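Local coordinates for SusD superfamily protein (Bacteroides vulgatus ATCC 8482, PDB 3JQ0) that probably binds nutrient glycans at the outer membrane surface, as a member of the SusD family of carbohydrate-binding proteins, at residues 21-33 against 69-81. Sequence-based numbering, arbitrary orientation.
Sequences ALLREKSYNFFLL and ISNYGDMYKIINQ
Lys26 NZ meets Asp74 OD2 at 2.7 Å, a salt bridge in the helical, TPR-clan part of the SusD-type fold. It joins the break between helices 9-25 and 27-34 to the turn that leads into helix 75-91. Helices 21-25 and 75-81 run nearly antiparallel, at 167°. The lysine reaches the carboxylate on its anti side, 23° out of plane. In one conformer of each residue, Lys77 NZ also lies 3.1 Å from Asp74 OD2, which would make a small salt-bridge network. A water sits among these groups, but its bonding is doubtful. The Lys26 chain bends at chi2, and its CG and CD run past Ile78 CD1. An alanine here would probably leave Asp74 OD2 without this salt bridge and take the CG and CD packing from Ile78 CD1. Asn29 ND2 gives Gly73 O a weak bond of 3.2 Å, bent to 128° at the hydrogen. Leu22 CB packs on Ile78 CG2. At the other end, Ile69 CD1 sits against Leu32 CB and Leu33 CD2. Helix 97-122 also touches this layer, through Leu118 on Met75. Leu33 CD1 and the selenomethionine methyl, Met75 CE, meet tip to tip at 3.8 Å.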
# COMPACT_ATOMS: atom_id res chain seq x y z
N ALA A 21 16.08 -4.92 5.21
CA ALA A 21 15.58 -6.29 5.18
C ALA A 21 14.53 -6.52 6.24
O ALA A 21 13.52 -7.20 5.98
CB ALA A 21 16.76 -7.30 5.31
N LEU A 22 14.68 -5.94 7.44
CA LEU A 22 13.64 -6.01 8.45
C LEU A 22 12.35 -5.36 7.99
O LEU A 22 11.25 -5.89 8.21
CB LEU A 22 14.10 -5.42 9.76
CG LEU A 22 15.20 -6.16 10.53
CD1 LEU A 22 15.68 -5.30 11.71
CD2 LEU A 22 14.70 -7.55 11.00
N LEU A 23 12.47 -4.23 7.33
CA LEU A 23 11.28 -3.55 6.82
C LEU A 23 10.60 -4.43 5.76
O LEU A 23 9.38 -4.55 5.74
CB LEU A 23 11.68 -2.23 6.22
CG LEU A 23 10.71 -1.16 6.13
CD1 LEU A 23 10.28 -0.79 7.52
CD2 LEU A 23 11.41 0.06 5.50
N ARG A 24 11.40 -5.05 4.89
CA ARG A 24 10.86 -5.92 3.87
C ARG A 24 10.03 -7.08 4.45
O ARG A 24 8.98 -7.47 3.92
CB ARG A 24 11.99 -6.49 3.00
CG ARG A 24 11.56 -7.59 2.07
CD ARG A 24 12.64 -7.94 1.09
NE ARG A 24 13.78 -8.56 1.76
CZ ARG A 24 14.99 -8.63 1.25
NH1 ARG A 24 15.28 -8.23 0.03
NH2 ARG A 24 15.95 -9.19 1.99
N GLU A 25 10.47 -7.61 5.59
CA GLU A 25 9.69 -8.68 6.21
C GLU A 25 8.30 -8.24 6.59
O GLU A 25 7.41 -9.10 6.71
CB GLU A 25 10.38 -9.20 7.47
CG GLU A 25 11.74 -9.82 7.25
CD GLU A 25 12.25 -10.45 8.50
OE1 GLU A 25 12.39 -9.76 9.55
OE2 GLU A 25 12.46 -11.68 8.52
N LYS A 26 8.08 -6.95 6.81
CA LYS A 26 6.78 -6.40 7.17
C LYS A 26 5.91 -5.97 6.00
O LYS A 26 4.83 -5.46 6.21
CB LYS A 26 6.94 -5.24 8.15
CG LYS A 26 7.03 -5.77 9.63
CD LYS A 26 7.79 -7.01 9.86
CE LYS A 26 7.70 -7.59 11.23
NZ LYS A 26 8.73 -8.62 11.48
N SER A 27 6.37 -6.24 4.78
CA SER A 27 5.60 -5.90 3.56
C SER A 27 4.18 -6.38 3.64
O SER A 27 3.24 -5.62 3.34
CB SER A 27 6.25 -6.69 2.35
OG SER A 27 7.47 -6.28 1.96
N TYR A 28 4.02 -7.66 3.97
CA TYR A 28 2.70 -8.24 4.07
C TYR A 28 1.85 -7.51 5.11
O TYR A 28 0.69 -7.16 4.86
CB TYR A 28 2.83 -9.74 4.36
CG TYR A 28 1.50 -10.44 4.52
CD1 TYR A 28 0.51 -10.32 3.60
CD2 TYR A 28 1.29 -11.27 5.61
CE1 TYR A 28 -0.70 -11.00 3.75
CE2 TYR A 28 0.13 -11.95 5.78
CZ TYR A 28 -0.89 -11.81 4.84
OH TYR A 28 -2.08 -12.50 5.00
N ASN A 29 2.42 -7.28 6.31
CA ASN A 29 1.69 -6.52 7.32
C ASN A 29 1.31 -5.13 6.85
O ASN A 29 0.21 -4.67 7.18
CB ASN A 29 2.46 -6.45 8.61
CG ASN A 29 2.41 -7.70 9.43
OD1 ASN A 29 1.66 -8.62 9.16
ND2 ASN A 29 3.22 -7.73 10.50
N PHE A 30 2.14 -4.45 6.08
CA PHE A 30 1.76 -3.12 5.57
C PHE A 30 0.55 -3.24 4.68
O PHE A 30 -0.33 -2.38 4.71
CB PHE A 30 2.93 -2.44 4.83
CG PHE A 30 4.17 -2.24 5.66
CD1 PHE A 30 4.12 -1.99 7.05
CD2 PHE A 30 5.43 -2.28 5.07
CE1 PHE A 30 5.29 -1.82 7.79
CE2 PHE A 30 6.59 -2.11 5.82
CZ PHE A 30 6.52 -1.91 7.18
N PHE A 31 0.50 -4.26 3.81
CA PHE A 31 -0.68 -4.54 3.03
C PHE A 31 -1.91 -4.74 3.91
O PHE A 31 -2.96 -4.14 3.69
CB PHE A 31 -0.45 -5.72 2.10
CG PHE A 31 -1.71 -6.30 1.51
CD1 PHE A 31 -2.41 -5.63 0.50
CD2 PHE A 31 -2.21 -7.49 2.01
CE1 PHE A 31 -3.58 -6.22 -0.00
CE2 PHE A 31 -3.37 -8.05 1.51
CZ PHE A 31 -4.05 -7.41 0.51
N LEU A 32 -1.78 -5.63 4.90
CA LEU A 32 -2.92 -5.95 5.74
C LEU A 32 -3.46 -4.74 6.49
O LEU A 32 -4.68 -4.60 6.66
CB LEU A 32 -2.58 -7.05 6.75
CG LEU A 32 -2.28 -8.47 6.20
CD1 LEU A 32 -1.93 -9.38 7.40
CD2 LEU A 32 -3.41 -9.00 5.35
N LEU A 33 -2.55 -3.90 6.99
CA LEU A 33 -2.96 -2.73 7.73
C LEU A 33 -3.63 -1.71 6.82
O LEU A 33 -4.54 -1.00 7.28
CB LEU A 33 -1.73 -2.08 8.40
CG LEU A 33 -1.14 -2.89 9.56
CD1 LEU A 33 0.15 -2.22 10.02
CD2 LEU A 33 -2.12 -3.00 10.71
N ILE A 69 -3.61 -9.05 13.47
CA ILE A 69 -2.16 -8.95 13.56
C ILE A 69 -1.80 -8.74 15.02
O ILE A 69 -2.30 -7.81 15.64
CB ILE A 69 -1.61 -7.76 12.72
CG1 ILE A 69 -2.01 -7.89 11.23
CG2 ILE A 69 -0.10 -7.63 12.94
CD1 ILE A 69 -1.59 -6.68 10.42
N SER A 70 -0.96 -9.63 15.55
CA SER A 70 -0.47 -9.58 16.92
C SER A 70 0.72 -8.66 17.10
O SER A 70 1.48 -8.41 16.17
CB SER A 70 -0.09 -10.99 17.43
OG SER A 70 -1.24 -11.72 17.77
N ASN A 71 0.92 -8.23 18.35
CA ASN A 71 2.17 -7.60 18.77
C ASN A 71 2.64 -6.47 17.90
O ASN A 71 3.81 -6.41 17.50
CB ASN A 71 3.29 -8.65 18.95
CG ASN A 71 4.49 -8.12 19.78
OD1 ASN A 71 4.30 -7.26 20.65
ND2 ASN A 71 5.67 -8.61 19.52
N TYR A 72 1.72 -5.60 17.55
CA TYR A 72 2.05 -4.39 16.79
C TYR A 72 2.77 -4.74 15.49
O TYR A 72 3.64 -3.99 15.01
CB TYR A 72 2.86 -3.40 17.65
CG TYR A 72 2.12 -2.92 18.87
CD1 TYR A 72 1.05 -2.04 18.79
CD2 TYR A 72 2.46 -3.44 20.14
CE1 TYR A 72 0.40 -1.59 19.92
CE2 TYR A 72 1.82 -2.96 21.29
CZ TYR A 72 0.80 -2.04 21.17
OH TYR A 72 0.24 -1.55 22.32
N GLY A 73 2.39 -5.85 14.88
CA GLY A 73 3.00 -6.25 13.63
C GLY A 73 4.48 -6.56 13.72
O GLY A 73 5.15 -6.51 12.70
N ASP A 74 4.99 -6.84 14.92
CA ASP A 74 6.37 -7.08 15.18
C ASP A 74 7.26 -5.87 14.82
O ASP A 74 8.44 -6.01 14.53
CB ASP A 74 6.78 -8.35 14.46
CG ASP A 74 8.04 -8.88 14.97
OD1 ASP A 74 8.32 -8.78 16.19
OD2 ASP A 74 8.81 -9.38 14.12
N MSE A 75 6.68 -4.68 14.86
CA MSE A 75 7.45 -3.47 14.47
C MSE A 75 8.44 -2.97 15.50
O MSE A 75 9.44 -2.35 15.13
CB MSE A 75 6.50 -2.39 14.00
CG MSE A 75 5.85 -2.70 12.68
SE MSE A 75 4.76 -1.20 12.05
CE MSE A 75 3.04 -1.88 12.42
N TYR A 76 8.21 -3.26 16.78
CA TYR A 76 9.09 -2.71 17.81
C TYR A 76 10.50 -3.26 17.76
O TYR A 76 11.46 -2.56 18.05
CB TYR A 76 8.53 -2.83 19.20
CG TYR A 76 7.52 -1.74 19.48
CD1 TYR A 76 7.94 -0.47 19.85
CD2 TYR A 76 6.17 -1.92 19.33
CE1 TYR A 76 7.04 0.57 20.09
CE2 TYR A 76 5.24 -0.89 19.55
CZ TYR A 76 5.67 0.34 19.94
OH TYR A 76 4.75 1.32 20.17
N LYS A 77 10.69 -4.50 17.36
CA LYS A 77 12.09 -4.98 17.32
C LYS A 77 12.81 -4.36 16.12
O LYS A 77 14.03 -4.26 16.15
CB LYS A 77 12.23 -6.49 17.43
CG LYS A 77 11.71 -7.26 16.25
CD LYS A 77 12.05 -8.74 16.51
CE LYS A 77 11.44 -9.76 15.60
NZ LYS A 77 11.90 -9.54 14.22
N ILE A 78 12.08 -3.91 15.07
CA ILE A 78 12.71 -3.10 14.01
C ILE A 78 13.10 -1.74 14.53
O ILE A 78 14.22 -1.28 14.33
CB ILE A 78 11.82 -2.95 12.74
CG1 ILE A 78 11.16 -4.28 12.33
CG2 ILE A 78 12.57 -2.29 11.62
CD1 ILE A 78 10.21 -4.17 11.18
N ILE A 79 12.17 -1.11 15.22
CA ILE A 79 12.40 0.19 15.83
C ILE A 79 13.65 0.15 16.73
O ILE A 79 14.50 1.06 16.68
CB ILE A 79 11.13 0.70 16.56
CG1 ILE A 79 10.04 1.03 15.52
CG2 ILE A 79 11.43 1.92 17.44
CD1 ILE A 79 8.64 1.16 16.12
N ASN A 80 13.78 -0.90 17.53
CA ASN A 80 14.96 -1.07 18.39
C ASN A 80 16.24 -1.00 17.57
O ASN A 80 17.19 -0.29 17.93
CB ASN A 80 14.84 -2.41 19.13
CG ASN A 80 15.95 -2.67 20.19
OD1 ASN A 80 17.04 -2.06 20.20
ND2 ASN A 80 15.66 -3.64 21.05
N GLN A 81 16.29 -1.76 16.47
CA GLN A 81 17.48 -1.74 15.64
C GLN A 81 17.72 -0.38 14.97
O GLN A 81 18.85 0.07 14.85
CB GLN A 81 17.43 -2.87 14.58
CG GLN A 81 17.29 -4.30 15.19
CD GLN A 81 18.39 -4.65 16.09
OE1 GLN A 81 19.54 -4.61 15.67
NE2 GLN A 81 18.06 -5.03 17.34
O HOH W 1 10.30 -7.63 13.09